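PDB 2QJ8: Mlr6093 protein from Mesorhizobium loti, which probably hydrolyses amide bonds other than peptide bonds, or ester bonds, as a zinc-dependent member of the succinylglutamate desuccinylase/aspartoacylase family. Local coordinates for residues Phe143-Ile154 against Val308-Tyr316. Sequence-based numbering, arbitrary orientation.
Sequences FGPTWDCAPSII and VFAIRSAMY
An antiparallel strand pair joins the zinc-exopeptidase-like catalytic domain to the C-terminal beta-rich part of the chain: strand 147-149, entered through a type I turn from G144 to W147, runs beside strand 308-312. D148 and I311 form the hydrogen-bonded pair, D148 N reaching I311 O at 3.0 Å in an almost straight bond and I311 N returning to D148 O. A150 N to F309 O and S313 N to T146 O extend the pairing at both ends. W147, C149, A310 and R312 share one face. There the indole of W147 is sandwiched: R312 CG sits over the centre of its six-membered ring, 4.0 Å from the centroid, while F143 CE2 lies against the opposite face near the rim. With CG anti to its carbonyl carbon (chi1 -78°), R312 in the conformer described extends across the indole, and its guanidinium, tilted 42° to the ring, lays one face over W147 CZ2 and sends NH2 to a salt bridge with E321. A310 CB packs obliquely against both rings, 3.6 Å from F143 CE2 and 3.7 Å from W147 CE3. F309, in a classic beta bulge with A310 opposite I325, turns its edge toward the face of F143 in an offset edge-to-face pair, planes at 80° and centroids 5.9 Å apart. I154 CG1 and CD1 pack obliquely on the far end of the F309 ring. At its edge, S152 OG approaches F309 CE1 to 3.2 Å while donating a hydrogen bond to A150 O, 2.8 Å away and from above the carbonyl plane.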
loop_
_atom_site.group_PDB
_atom_site.type_symbol
_atom_site.label_atom_id
_atom_site.label_comp_id
_atom_site.label_asym_id
_atom_site.label_seq_id
_atom_site.Cartn_x
_atom_site.Cartn_y
_atom_site.Cartn_z
ATOM N N PHE A 143 -9.996 -4.117 -1.376
ATOM C CA PHE A 143 -10.753 -2.928 -0.990
ATOM C C PHE A 143 -10.100 -1.688 -1.650
ATOM O O PHE A 143 -10.804 -0.823 -2.189
ATOM C CB PHE A 143 -10.808 -2.809 0.529
ATOM C CG PHE A 143 -11.814 -1.824 1.008
ATOM C CD1 PHE A 143 -13.166 -2.157 1.009
ATOM C CD2 PHE A 143 -11.429 -0.561 1.426
ATOM C CE1 PHE A 143 -14.106 -1.271 1.440
ATOM C CE2 PHE A 143 -12.377 0.344 1.853
ATOM C CZ PHE A 143 -13.719 -0.026 1.868
ATOM N N GLY A 144 -8.765 -1.653 -1.650
ATOM C CA GLY A 144 -7.968 -0.576 -2.266
ATOM C C GLY A 144 -6.635 -0.571 -1.538
ATOM O O GLY A 144 -6.656 -0.588 -0.306
ATOM N N PRO A 145 -5.465 -0.573 -2.257
ATOM C CA PRO A 145 -4.157 -0.547 -1.519
ATOM C C PRO A 145 -3.830 0.788 -0.847
ATOM O O PRO A 145 -2.873 0.888 -0.097
ATOM C CB PRO A 145 -3.092 -0.810 -2.586
ATOM C CG PRO A 145 -3.748 -0.813 -3.829
ATOM C CD PRO A 145 -5.239 -0.548 -3.711
ATOM N N THR A 146 -4.595 1.818 -1.175
ATOM C CA THR A 146 -4.494 3.109 -0.528
ATOM C C THR A 146 -5.412 3.197 0.704
ATOM O O THR A 146 -5.537 4.268 1.303
ATOM C CB THR A 146 -4.883 4.186 -1.497
ATOM O OG1 THR A 146 -6.232 3.989 -1.928
ATOM C CG2 THR A 146 -3.922 4.239 -2.693
ATOM N N TRP A 147 -6.080 2.097 1.064
ATOM C CA TRP A 147 -6.951 2.044 2.219
ATOM C C TRP A 147 -6.445 0.982 3.176
ATOM O O TRP A 147 -5.786 0.036 2.764
ATOM C CB TRP A 147 -8.357 1.600 1.837
ATOM C CG TRP A 147 -9.202 2.545 1.127
ATOM C CD1 TRP A 147 -9.273 2.721 -0.230
ATOM C CD2 TRP A 147 -10.178 3.418 1.699
ATOM N NE1 TRP A 147 -10.222 3.663 -0.531
ATOM C CE2 TRP A 147 -10.804 4.100 0.634
ATOM C CE3 TRP A 147 -10.588 3.691 3.005
ATOM C CZ2 TRP A 147 -11.806 5.055 0.844
ATOM C CZ3 TRP A 147 -11.588 4.617 3.213
ATOM C CH2 TRP A 147 -12.187 5.293 2.139
ATOM N N ASP A 148 -6.732 1.194 4.452
ATOM C CA ASP A 148 -6.602 0.186 5.473
ATOM C C ASP A 148 -8.087 -0.079 5.818
ATOM O O ASP A 148 -8.872 0.862 5.908
ATOM C CB ASP A 148 -5.888 0.726 6.687
ATOM C CG ASP A 148 -5.418 -0.362 7.621
ATOM O OD1 ASP A 148 -5.386 -1.555 7.251
ATOM O OD2 ASP A 148 -5.040 -0.029 8.753
ATOM N N CYS A 149 -8.477 -1.341 5.935
ATOM C CA CYS A 149 -9.820 -1.689 6.341
ATOM C C CYS A 149 -9.776 -2.908 7.241
ATOM O O CYS A 149 -8.790 -3.657 7.249
ATOM C CB CYS A 149 -10.756 -1.891 5.149
ATOM S SG CYS A 149 -10.500 -3.375 4.183
ATOM N N ALA A 150 -10.849 -3.090 8.002
ATOM C CA ALA A 150 -10.978 -4.218 8.909
ATOM C C ALA A 150 -11.035 -5.537 8.127
ATOM O O ALA A 150 -11.580 -5.543 7.027
ATOM C CB ALA A 150 -12.261 -4.067 9.716
ATOM N N PRO A 151 -10.457 -6.641 8.671
ATOM C CA PRO A 151 -10.654 -7.954 8.015
ATOM C C PRO A 151 -12.128 -8.267 8.203
ATOM O O PRO A 151 -12.614 -8.328 9.330
ATOM C CB PRO A 151 -9.746 -8.907 8.796
ATOM C CG PRO A 151 -8.825 -8.013 9.586
ATOM C CD PRO A 151 -9.627 -6.773 9.878
ATOM N N SER A 152 -12.830 -8.424 7.087
ATOM C CA SER A 152 -14.286 -8.426 7.106
ATOM C C SER A 152 -14.944 -9.005 5.875
ATOM O O SER A 152 -14.280 -9.423 4.952
ATOM C CB SER A 152 -14.728 -6.933 7.190
ATOM O OG SER A 152 -14.206 -6.163 6.118
ATOM N N ILE A 153 -16.270 -9.083 5.944
ATOM C CA ILE A 153 -17.126 -9.363 4.829
ATOM C C ILE A 153 -18.087 -8.186 4.775
ATOM O O ILE A 153 -18.608 -7.804 5.818
ATOM C CB ILE A 153 -17.913 -10.673 5.020
ATOM C CG1 ILE A 153 -16.981 -11.874 4.793
ATOM C CG2 ILE A 153 -19.058 -10.741 4.058
ATOM C CD1 ILE A 153 -17.513 -13.151 5.290
ATOM N N ILE A 154 -18.272 -7.599 3.589
ATOM C CA ILE A 154 -19.241 -6.525 3.366
ATOM C C ILE A 154 -20.423 -7.169 2.657
ATOM O O ILE A 154 -20.248 -7.770 1.596
ATOM C CB ILE A 154 -18.715 -5.366 2.473
ATOM C CG1 ILE A 154 -17.495 -4.697 3.109
ATOM C CG2 ILE A 154 -19.838 -4.305 2.203
ATOM C CD1 ILE A 154 -16.911 -3.595 2.254
ATOM N N VAL A 308 -14.216 2.985 13.235
ATOM C CA VAL A 308 -13.503 3.137 11.961
ATOM C C VAL A 308 -13.406 1.782 11.284
ATOM O O VAL A 308 -12.731 0.891 11.774
ATOM C CB VAL A 308 -12.094 3.733 12.095
ATOM C CG1 VAL A 308 -11.432 3.822 10.695
ATOM C CG2 VAL A 308 -12.152 5.122 12.776
ATOM N N PHE A 309 -14.102 1.641 10.163
ATOM C CA PHE A 309 -14.082 0.412 9.403
ATOM C C PHE A 309 -12.959 0.496 8.396
ATOM O O PHE A 309 -12.218 -0.446 8.255
ATOM C CB PHE A 309 -15.419 0.148 8.707
ATOM C CG PHE A 309 -15.333 -0.935 7.654
ATOM C CD1 PHE A 309 -15.319 -2.267 8.027
ATOM C CD2 PHE A 309 -15.213 -0.617 6.295
ATOM C CE1 PHE A 309 -15.231 -3.256 7.081
ATOM C CE2 PHE A 309 -15.093 -1.621 5.342
ATOM C CZ PHE A 309 -15.114 -2.944 5.746
ATOM N N ALA A 310 -12.854 1.631 7.689
ATOM C CA ALA A 310 -11.818 1.829 6.703
ATOM C C ALA A 310 -11.387 3.284 6.691
ATOM O O ALA A 310 -12.199 4.173 6.953
ATOM C CB ALA A 310 -12.323 1.399 5.307
ATOM N N ILE A 311 -10.111 3.518 6.394
ATOM C CA ILE A 311 -9.555 4.873 6.335
ATOM C C ILE A 311 -8.386 4.893 5.352
ATOM O O ILE A 311 -7.625 3.931 5.291
ATOM C CB ILE A 311 -9.158 5.402 7.739
ATOM C CG1 ILE A 311 -8.863 6.924 7.659
ATOM C CG2 ILE A 311 -8.007 4.563 8.350
ATOM C CD1 ILE A 311 -8.720 7.604 8.944
ATOM N N ARG A 312 -8.300 5.961 4.544
ATOM C CA ARG A 312 -7.223 6.120 3.560
ATOM C C ARG A 312 -5.892 6.347 4.212
ATOM O O ARG A 312 -5.825 6.890 5.325
ATOM C CB ARG A 312 -7.426 7.340 2.651
ATOM C CG ARG A 312 -8.408 7.187 1.559
ATOM C CD ARG A 312 -8.203 8.313 0.510
ATOM N NE ARG A 312 -9.297 8.388 -0.463
ATOM C CZ ARG A 312 -9.536 7.507 -1.442
ATOM N NH1 ARG A 312 -8.782 6.426 -1.635
ATOM N NH2 ARG A 312 -10.584 7.704 -2.237
ATOM N N SER A 313 -4.832 5.962 3.501
ATOM C CA SER A 313 -3.460 6.221 3.901
ATOM C C SER A 313 -3.200 7.660 3.505
ATOM O O SER A 313 -3.973 8.239 2.730
ATOM C CB SER A 313 -2.501 5.333 3.118
ATOM O OG SER A 313 -2.847 3.966 3.315
ATOM N N ALA A 314 -2.145 8.245 4.044
ATOM C CA ALA A 314 -1.758 9.613 3.672
ATOM C C ALA A 314 -1.502 9.653 2.158
ATOM O O ALA A 314 -0.654 8.906 1.628
ATOM C CB ALA A 314 -0.555 10.065 4.444
HETATM N N MSE A 315 -2.282 10.467 1.447
HETATM C CA MSE A 315 -2.221 10.504 -0.010
HETATM C C MSE A 315 -2.882 11.760 -0.520
HETATM O O MSE A 315 -3.637 12.381 0.213
HETATM C CB MSE A 315 -3.024 9.316 -0.577
HETATM C CG MSE A 315 -4.572 9.420 -0.317
HETATM SE SE MSE A 315 -5.656 8.003 -1.063
HETATM C CE MSE A 315 -4.968 8.026 -2.914
ATOM N N TYR A 316 -2.655 12.057 -1.798
ATOM C CA TYR A 316 -3.318 13.179 -2.466
ATOM C C TYR A 316 -4.757 12.767 -2.826
ATOM O O TYR A 316 -4.969 11.698 -3.373
ATOM C CB TYR A 316 -2.591 13.572 -3.758
ATOM C CG TYR A 316 -1.195 14.119 -3.575
ATOM C CD1 TYR A 316 -0.980 15.285 -2.866
ATOM C CD2 TYR A 316 -0.093 13.488 -4.159
ATOM C CE1 TYR A 316 0.287 15.797 -2.722
ATOM C CE2 TYR A 316 1.167 13.989 -4.011
ATOM C CZ TYR A 316 1.353 15.135 -3.297
ATOM O OH TYR A 316 2.610 15.621 -3.166
#